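Galactose mutarotase related enzyme (PDB 3DCD) is of unknown function but probably binds a carbohydrate and may act as a sugar isomerase of the mutarotase type. Local coordinates at residues Val12-His17 with Ile91-Lys96; Phe109-Asn114 with Glu124-Val129. All coordinates share one frame; numbering follows the deposited sequence.

Contact 1 of 2, residues Val12-His17 with Ile91-Lys96; sequences VVISDH and ITFLLK
D16 and F93 mark where the two backbones come nearest, their CA atoms 7.0 Å apart, while at I14 and I91 the gap has widened to 9.0 Å between CA atoms. Strands 12-15 and 91-96 run almost in the same direction, 12° apart, and their axes approach to 9.8 Å. That spacing is too wide for backbone pairing, and no hydrogen bond crosses; these are strands of two different sheets, packed face to face through their side chains. Strand 10-15 is the middle one of the three-stranded antiparallel sheet at the N terminus, and strand 90-96 lies next to the edge of the large antiparallel sheet, so this is layer-on-layer packing within the β-sandwich of the aldose epimerase family. F93 carries the largest part of the contact. Its CG is anti to the carbonyl carbon (chi1 -60°), which starts the side chain toward strand 12-15; the ring then meets I14, S15 and D16. I14 meets its outer end with the CG2 branch, which comes in obliquely to 3.5 Å from F93 CE2. Another side of the same ring lies against D16, where CE1 of F93 approaches the CA of D16 to 3.6 Å. The carbonyl oxygen of S15 sits over one ring face, 4.0 Å from F93 CE1. The other branch of I14 serves I91: CD1 of I14 touches CG2 of I91 at 3.7 Å as the two side chains slide past each other in opposite directions. F81 and V83 also pack on F93, and Y3 on I91, so both hydrophobic residues are buried. The side-chain oxygens of S15 and D16 are engaged away from the ring. S15 OG accepts a hydrogen bond from the backbone N of H17, 3.0 Å away, forming an ST turn, and D16 OD1 is hydrogen-bonded to the N of M1.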
ATOM      1  N   VAL A  12       3.289  13.401  11.341  1.00 16.73           N
ATOM      2  CA  VAL A  12       3.618  12.521  10.226  1.00 16.35           C
ATOM      3  C   VAL A  12       4.795  13.124   9.485  1.00 16.43           C
ATOM      4  O   VAL A  12       4.790  14.319   9.169  1.00 16.52           O
ATOM      5  CB  VAL A  12       2.419  12.359   9.248  1.00 15.84           C
ATOM      6  CG1 VAL A  12       2.779  11.384   8.107  1.00 16.00           C
ATOM      7  CG2 VAL A  12       1.162  11.866   9.989  1.00 16.19           C
ATOM      8  N   VAL A  13       5.795  12.292   9.209  1.00 15.84           N
ATOM      9  CA  VAL A  13       6.948  12.710   8.426  1.00 15.75           C
ATOM     10  C   VAL A  13       6.966  11.921   7.122  1.00 15.97           C
ATOM     11  O   VAL A  13       6.843  10.693   7.136  1.00 16.19           O
ATOM     12  CB  VAL A  13       8.270  12.458   9.179  1.00 15.61           C
ATOM     13  CG1 VAL A  13       9.456  12.878   8.295  1.00 15.10           C
ATOM     14  CG2 VAL A  13       8.306  13.211  10.500  1.00 15.45           C
ATOM     15  N   ILE A  14       7.145  12.624   6.005  1.00 15.49           N
ATOM     16  CA  ILE A  14       7.101  11.996   4.687  1.00 15.86           C
ATOM     17  C   ILE A  14       8.266  12.484   3.808  1.00 15.49           C
ATOM     18  O   ILE A  14       8.596  13.667   3.817  1.00 15.94           O
ATOM     19  CB  ILE A  14       5.778  12.320   3.973  1.00 15.93           C
ATOM     20  CG1 ILE A  14       4.588  12.067   4.912  1.00 17.61           C
ATOM     21  CG2 ILE A  14       5.649  11.496   2.696  1.00 15.43           C
ATOM     22  CD1 ILE A  14       3.486  13.056   4.758  1.00 21.45           C
ATOM     23  N   SER A  15       8.858  11.568   3.045  1.00 15.28           N
ATOM     24  CA  SER A  15      10.004  11.887   2.183  1.00 15.29           C
ATOM     25  C   SER A  15       9.551  12.158   0.764  1.00 15.66           C
ATOM     26  O   SER A  15       8.636  11.499   0.257  1.00 15.42           O
ATOM     27  CB  SER A  15      11.012  10.726   2.170  1.00 15.68           C
ATOM     28  OG  SER A  15      12.089  10.983   1.260  1.00 16.38           O
ATOM     29  N   ASP A  16      10.206  13.108   0.107  1.00 16.40           N
ATOM     30  CA  ASP A  16       9.920  13.337  -1.292  1.00 16.80           C
ATOM     31  C   ASP A  16      10.458  12.192  -2.170  1.00 17.44           C
ATOM     32  O   ASP A  16      10.100  12.086  -3.347  1.00 17.75           O
ATOM     33  CB  ASP A  16      10.414  14.699  -1.757  1.00 16.75           C
ATOM     34  CG  ASP A  16      11.908  14.901  -1.557  1.00 16.63           C
ATOM     35  OD1 ASP A  16      12.613  14.019  -1.044  1.00 16.58           O
ATOM     36  OD2 ASP A  16      12.389  15.981  -1.938  1.00 17.36           O
ATOM     37  N   HIS A  17      11.325  11.362  -1.587  1.00 17.44           N
ATOM     38  CA  HIS A  17      11.774  10.152  -2.246  1.00 17.19           C
ATOM     39  C   HIS A  17      10.684   9.094  -2.159  1.00 17.47           C
ATOM     40  O   HIS A  17      10.392   8.571  -1.079  1.00 16.51           O
ATOM     41  CB  HIS A  17      13.084   9.638  -1.653  1.00 18.12           C
ATOM     42  CG  HIS A  17      13.711   8.561  -2.481  1.00 18.23           C
ATOM     43  ND1 HIS A  17      13.628   7.225  -2.155  1.00 20.60           N
ATOM     44  CD2 HIS A  17      14.384   8.621  -3.651  1.00 18.50           C
ATOM     45  CE1 HIS A  17      14.234   6.511  -3.087  1.00 18.17           C
ATOM     46  NE2 HIS A  17      14.700   7.333  -4.003  1.00 18.66           N
ATOM     47  N   ILE A  91      -0.045  17.723   2.426  1.00 15.95           N
ATOM     48  CA  ILE A  91       1.092  17.834   1.492  1.00 15.71           C
ATOM     49  C   ILE A  91       0.787  17.004   0.255  1.00 15.32           C
ATOM     50  O   ILE A  91       0.192  15.937   0.340  1.00 15.11           O
ATOM     51  CB  ILE A  91       2.444  17.437   2.170  1.00 14.81           C
ATOM     52  CG1 ILE A  91       3.638  17.668   1.245  1.00 15.04           C
ATOM     53  CG2 ILE A  91       2.402  15.984   2.697  1.00 16.63           C
ATOM     54  CD1 ILE A  91       4.948  17.783   1.987  1.00 14.55           C
ATOM     55  N   THR A  92       1.166  17.532  -0.905  1.00 15.61           N
ATOM     56  CA  THR A  92       0.921  16.838  -2.158  1.00 15.45           C
ATOM     57  C   THR A  92       2.249  16.751  -2.870  1.00 15.04           C
ATOM     58  O   THR A  92       2.906  17.757  -3.071  1.00 15.11           O
ATOM     59  CB  THR A  92      -0.113  17.590  -3.046  1.00 16.33           C
ATOM     60  OG1 THR A  92      -1.353  17.706  -2.334  1.00 16.58           O
ATOM     61  CG2 THR A  92      -0.364  16.851  -4.381  1.00 16.10           C
ATOM     62  N   PHE A  93       2.630  15.522  -3.201  1.00 15.33           N
ATOM     63  CA  PHE A  93       3.791  15.219  -4.017  1.00 15.10           C
ATOM     64  C   PHE A  93       3.377  14.949  -5.469  1.00 14.87           C
ATOM     65  O   PHE A  93       2.367  14.299  -5.739  1.00 14.65           O
ATOM     66  CB  PHE A  93       4.529  13.993  -3.456  1.00 15.32           C
ATOM     67  CG  PHE A  93       5.028  14.181  -2.043  1.00 16.30           C
ATOM     68  CD1 PHE A  93       6.278  14.734  -1.805  1.00 16.14           C
ATOM     69  CD2 PHE A  93       4.235  13.794  -0.956  1.00 15.73           C
ATOM     70  CE1 PHE A  93       6.746  14.925  -0.489  1.00 16.02           C
ATOM     71  CE2 PHE A  93       4.678  13.971   0.351  1.00 15.32           C
ATOM     72  CZ  PHE A  93       5.939  14.532   0.590  1.00 17.49           C
ATOM     73  N   LEU A  94       4.188  15.451  -6.389  1.00 14.74           N
ATOM     74  CA  LEU A  94       3.929  15.307  -7.791  1.00 14.62           C
ATOM     75  C   LEU A  94       5.123  14.685  -8.499  1.00 14.62           C
ATOM     76  O   LEU A  94       6.273  15.116  -8.330  1.00 13.65           O
ATOM     77  CB  LEU A  94       3.626  16.676  -8.397  1.00 14.03           C
ATOM     78  CG  LEU A  94       3.527  16.834  -9.912  1.00 15.50           C
ATOM     79  CD1 LEU A  94       2.433  15.996 -10.538  1.00 14.91           C
ATOM     80  CD2 LEU A  94       3.365  18.344 -10.269  1.00 14.74           C
ATOM     81  N   LEU A  95       4.818  13.683  -9.307  1.00 15.23           N
ATOM     82  CA  LEU A  95       5.797  13.069 -10.199  1.00 15.32           C
ATOM     83  C   LEU A  95       5.252  13.069 -11.628  1.00 15.64           C
ATOM     84  O   LEU A  95       4.122  12.629 -11.871  1.00 15.39           O
ATOM     85  CB  LEU A  95       6.118  11.637  -9.753  1.00 15.60           C
ATOM     86  CG  LEU A  95       7.035  10.795 -10.667  1.00 14.85           C
ATOM     87  CD1 LEU A  95       8.480  11.349 -10.673  1.00 16.67           C
ATOM     88  CD2 LEU A  95       7.002   9.310 -10.283  1.00 15.72           C
ATOM     89  N   LYS A  96       6.065  13.574 -12.556  1.00 16.20           N
ATOM     90  CA  LYS A  96       5.751  13.515 -13.971  1.00 17.05           C
ATOM     91  C   LYS A  96       6.672  12.507 -14.641  1.00 16.86           C
ATOM     92  O   LYS A  96       7.736  12.163 -14.111  1.00 16.31           O
ATOM     93  CB  LYS A  96       5.937  14.883 -14.628  1.00 17.37           C
ATOM     94  CG  LYS A  96       4.977  15.960 -14.128  1.00 18.65           C
ATOM     95  CD  LYS A  96       5.297  17.318 -14.718  1.00 18.73           C
ATOM     96  CE  LYS A  96       4.344  18.347 -14.145  1.00 23.26           C
ATOM     97  NZ  LYS A  96       4.585  19.712 -14.668  1.00 24.00           N
TER

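Contact 2 of 2, residues Phe109-Asn114 with Glu124-Val129; sequences FEFRVN and ENFSVV
R112 and S127 pair in the middle of an antiparallel β-hairpin, the backbone N of R112 donating to O of S127 at 2.8 Å with an almost straight N-H...O angle of 176°. The return bond, S127 N to R112 O, completes the pair, and two backbone hydrogen bonds each likewise join E110 with V129 and N114 with N125; the shortest of them runs from N125 N to N114 O at 2.7 Å. On the face that carries the side chains of E110, R112, S127 and V129, R112 NH1 makes a salt bridge with E110 OE1 at 2.9 Å. The oxygen lies in the guanidinium plane, yet NH1 approaches it from 38° above the carboxylate plane. One water ties the strands together again: it accepts from R112 NH1 and donates to S127 OG and E110 O. Beyond the two strands, E84 forms a salt bridge with R112 NE and E282 is hydrogen-bonded to S127 OG. The other face carries F111, V113, F126 and V128, all buried. CG of F111 is anti to its backbone N (chi1 179°), and the ring lies beside that of F126, both pointing the same way, with F111 CZ 3.9 Å from F126 CD1. F111 CD1 also packs on V128 CG2 at 3.7 Å, and the S127 carbonyl oxygen meets the ring at its edge. An alanine at F111 would probably open a gap between F126 and V128 and deprive F50 of the ring stacked on it. Further along, V113 CG2 reaches the edge of the F126 ring, 4.0 Å from its CD1.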
ATOM      1  N   PHE A 109       2.349  11.255 -17.951  1.00 15.41           N
ATOM      2  CA  PHE A 109       1.376  11.311 -16.858  1.00 15.43           C
ATOM      3  C   PHE A 109       1.730  12.396 -15.858  1.00 15.61           C
ATOM      4  O   PHE A 109       2.858  12.902 -15.841  1.00 14.89           O
ATOM      5  CB  PHE A 109       1.319   9.954 -16.130  1.00 16.35           C
ATOM      6  CG  PHE A 109       2.651   9.537 -15.531  1.00 17.16           C
ATOM      7  CD1 PHE A 109       3.527   8.723 -16.248  1.00 18.76           C
ATOM      8  CD2 PHE A 109       3.041   9.987 -14.271  1.00 16.79           C
ATOM      9  CE1 PHE A 109       4.768   8.363 -15.714  1.00 17.02           C
ATOM     10  CE2 PHE A 109       4.279   9.635 -13.731  1.00 15.43           C
ATOM     11  CZ  PHE A 109       5.139   8.817 -14.455  1.00 17.01           C
ATOM     12  N   GLU A 110       0.755  12.724 -15.010  1.00 15.46           N
ATOM     13  CA  GLU A 110       0.993  13.431 -13.759  1.00 15.89           C
ATOM     14  C   GLU A 110       0.472  12.517 -12.653  1.00 15.23           C
ATOM     15  O   GLU A 110      -0.705  12.173 -12.648  1.00 15.48           O
ATOM     16  CB  GLU A 110       0.256  14.778 -13.732  1.00 15.81           C
ATOM     17  CG  GLU A 110       0.765  15.806 -14.746  1.00 17.04           C
ATOM     18  CD  GLU A 110       0.010  17.139 -14.688  1.00 17.22           C
ATOM     19  OE1 GLU A 110      -1.031  17.234 -13.992  1.00 19.17           O
ATOM     20  OE2 GLU A 110       0.464  18.087 -15.340  1.00 20.40           O
ATOM     21  N   PHE A 111       1.350  12.117 -11.731  1.00 15.17           N
ATOM     22  CA  PHE A 111       0.973  11.256 -10.601  1.00 14.93           C
ATOM     23  C   PHE A 111       1.138  12.030  -9.302  1.00 15.02           C
ATOM     24  O   PHE A 111       2.250  12.434  -8.962  1.00 14.72           O
ATOM     25  CB  PHE A 111       1.855  10.002 -10.564  1.00 14.51           C
ATOM     26  CG  PHE A 111       1.550   9.057  -9.404  1.00 14.63           C
ATOM     27  CD1 PHE A 111       0.240   8.825  -8.996  1.00 14.33           C
ATOM     28  CD2 PHE A 111       2.587   8.366  -8.761  1.00 13.70           C
ATOM     29  CE1 PHE A 111      -0.054   7.928  -7.916  1.00 15.15           C
ATOM     30  CE2 PHE A 111       2.323   7.469  -7.711  1.00 12.74           C
ATOM     31  CZ  PHE A 111       1.000   7.242  -7.289  1.00 16.20           C
ATOM     32  N   ARG A 112       0.033  12.223  -8.586  1.00 15.00           N
ATOM     33  CA  ARG A 112       0.046  12.979  -7.344  1.00 15.52           C
ATOM     34  C   ARG A 112      -0.303  12.078  -6.165  1.00 15.76           C
ATOM     35  O   ARG A 112      -1.266  11.311  -6.228  1.00 17.11           O
ATOM     36  CB  ARG A 112      -0.938  14.153  -7.419  1.00 15.34           C
ATOM     37  CG  ARG A 112      -0.429  15.338  -8.236  1.00 15.77           C
ATOM     38  CD  ARG A 112      -1.525  16.403  -8.379  1.00 16.03           C
ATOM     39  NE  ARG A 112      -1.042  17.561  -9.120  1.00 17.49           N
ATOM     40  CZ  ARG A 112      -1.044  17.643 -10.449  1.00 17.15           C
ATOM     41  NH1 ARG A 112      -1.520  16.645 -11.188  1.00 16.80           N
ATOM     42  NH2 ARG A 112      -0.574  18.724 -11.036  1.00 16.18           N
ATOM     43  N   VAL A 113       0.499  12.168  -5.105  1.00 16.01           N
ATOM     44  CA  VAL A 113       0.219  11.505  -3.842  1.00 15.93           C
ATOM     45  C   VAL A 113       0.007  12.597  -2.802  1.00 15.87           C
ATOM     46  O   VAL A 113       0.919  13.380  -2.483  1.00 15.80           O
ATOM     47  CB  VAL A 113       1.363  10.524  -3.400  1.00 15.90           C
ATOM     48  CG1 VAL A 113       0.991   9.829  -2.097  1.00 16.64           C
ATOM     49  CG2 VAL A 113       1.605   9.471  -4.486  1.00 15.98           C
ATOM     50  N   ASN A 114      -1.223  12.669  -2.314  1.00 16.44           N
ATOM     51  CA  ASN A 114      -1.594  13.660  -1.330  1.00 16.95           C
ATOM     52  C   ASN A 114      -1.806  12.977  -0.000  1.00 16.45           C
ATOM     53  O   ASN A 114      -2.473  11.949   0.072  1.00 16.84           O
ATOM     54  CB  ASN A 114      -2.880  14.376  -1.724  1.00 16.84           C
ATOM     55  CG  ASN A 114      -3.446  15.224  -0.579  1.00 18.62           C
ATOM     56  OD1 ASN A 114      -2.953  16.311  -0.283  1.00 18.78           O
ATOM     57  ND2 ASN A 114      -4.475  14.723   0.061  1.00 17.68           N
ATOM     58  N   GLU A 124      -4.189   8.891   2.394  1.00 15.49           N
ATOM     59  CA  GLU A 124      -3.174   8.763   1.345  1.00 15.42           C
ATOM     60  C   GLU A 124      -3.948   8.677   0.037  1.00 15.34           C
ATOM     61  O   GLU A 124      -4.583   7.666  -0.249  1.00 14.85           O
ATOM     62  CB  GLU A 124      -2.329   7.509   1.558  1.00 15.17           C
ATOM     63  CG  GLU A 124      -1.343   7.208   0.398  1.00 15.60           C
ATOM     64  CD  GLU A 124      -0.331   6.116   0.760  1.00 15.50           C
ATOM     65  OE1 GLU A 124      -0.081   5.879   1.969  1.00 15.56           O
ATOM     66  OE2 GLU A 124       0.221   5.493  -0.168  1.00 16.00           O
ATOM     67  N   ASN A 125      -3.929   9.762  -0.735  1.00 15.68           N
ATOM     68  CA  ASN A 125      -4.823   9.883  -1.887  1.00 15.36           C
ATOM     69  C   ASN A 125      -4.006   9.882  -3.157  1.00 15.41           C
ATOM     70  O   ASN A 125      -3.014  10.608  -3.257  1.00 15.62           O
ATOM     71  CB  ASN A 125      -5.634  11.186  -1.826  1.00 15.95           C
ATOM     72  CG  ASN A 125      -6.432  11.336  -0.532  1.00 16.57           C
ATOM     73  OD1 ASN A 125      -6.375  12.377   0.138  1.00 19.78           O
ATOM     74  ND2 ASN A 125      -7.179  10.313  -0.188  1.00 15.53           N
ATOM     75  N   PHE A 126      -4.461   9.108  -4.136  1.00 14.74           N
ATOM     76  CA  PHE A 126      -3.795   9.031  -5.434  1.00 15.46           C
ATOM     77  C   PHE A 126      -4.594   9.771  -6.509  1.00 15.54           C
ATOM     78  O   PHE A 126      -5.818   9.651  -6.582  1.00 15.90           O
ATOM     79  CB  PHE A 126      -3.654   7.571  -5.862  1.00 14.65           C
ATOM     80  CG  PHE A 126      -2.903   6.715  -4.872  1.00 14.74           C
ATOM     81  CD1 PHE A 126      -1.642   7.122  -4.386  1.00 15.39           C
ATOM     82  CD2 PHE A 126      -3.450   5.522  -4.424  1.00 13.41           C
ATOM     83  CE1 PHE A 126      -0.943   6.317  -3.456  1.00 15.82           C
ATOM     84  CE2 PHE A 126      -2.755   4.704  -3.506  1.00 14.73           C
ATOM     85  CZ  PHE A 126      -1.500   5.103  -3.037  1.00 14.46           C
ATOM     86  N   SER A 127      -3.883  10.508  -7.351  1.00 15.87           N
ATOM     87  CA  SER A 127      -4.455  11.115  -8.519  1.00 16.18           C
ATOM     88  C   SER A 127      -3.517  10.851  -9.678  1.00 16.12           C
ATOM     89  O   SER A 127      -2.333  11.172  -9.604  1.00 15.22           O
ATOM     90  CB  SER A 127      -4.622  12.612  -8.304  1.00 16.73           C
ATOM     91  OG  SER A 127      -4.846  13.272  -9.534  1.00 18.37           O
ATOM     92  N   VAL A 128      -4.052  10.257 -10.743  1.00 16.49           N
ATOM     93  CA  VAL A 128      -3.279  10.023 -11.975  1.00 16.33           C
ATOM     94  C   VAL A 128      -3.970  10.756 -13.138  1.00 16.54           C
ATOM     95  O   VAL A 128      -5.152  10.549 -13.371  1.00 16.54           O
ATOM     96  CB  VAL A 128      -3.185   8.504 -12.280  1.00 16.81           C
ATOM     97  CG1 VAL A 128      -2.372   8.231 -13.530  1.00 16.95           C
ATOM     98  CG2 VAL A 128      -2.558   7.751 -11.088  1.00 16.96           C
ATOM     99  N   VAL A 129      -3.230  11.603 -13.845  1.00 16.32           N
ATOM    100  CA  VAL A 129      -3.732  12.254 -15.053  1.00 16.77           C
ATOM    101  C   VAL A 129      -2.969  11.725 -16.256  1.00 16.70           C
ATOM    102  O   VAL A 129      -1.741  11.803 -16.290  1.00 16.75           O
ATOM    103  CB  VAL A 129      -3.598  13.798 -14.971  1.00 17.06           C
ATOM    104  CG1 VAL A 129      -4.113  14.469 -16.256  1.00 16.68           C
ATOM    105  CG2 VAL A 129      -4.357  14.323 -13.733  1.00 17.27           C
TER
HETATM  106  O   HOH W   1      -2.467  13.972 -10.814  1.00 21.02           O

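From the N terminus, the chain first lays down the small three-stranded sheet, with 12-17 on its central strand. Contact 1 closes a loop of 73 residues when the chain comes back as 91-96 in the large sheet. Helix 99-104 follows, and the next strand carries 109-114; the hairpin turns between strands 109-118 and 121-130 and comes back as 124-129, so nine residues, mostly strand, separate the two segments of contact 2. The two closures are in series and neither nest nor cross. They meet because strands 90-96 and 109-118 are neighbours: F93 N faces V113 O, and L95 O faces F111 N, both probable hydrogen bonds. Contact 1 therefore joins two layers, whereas contact 2 extends one of them.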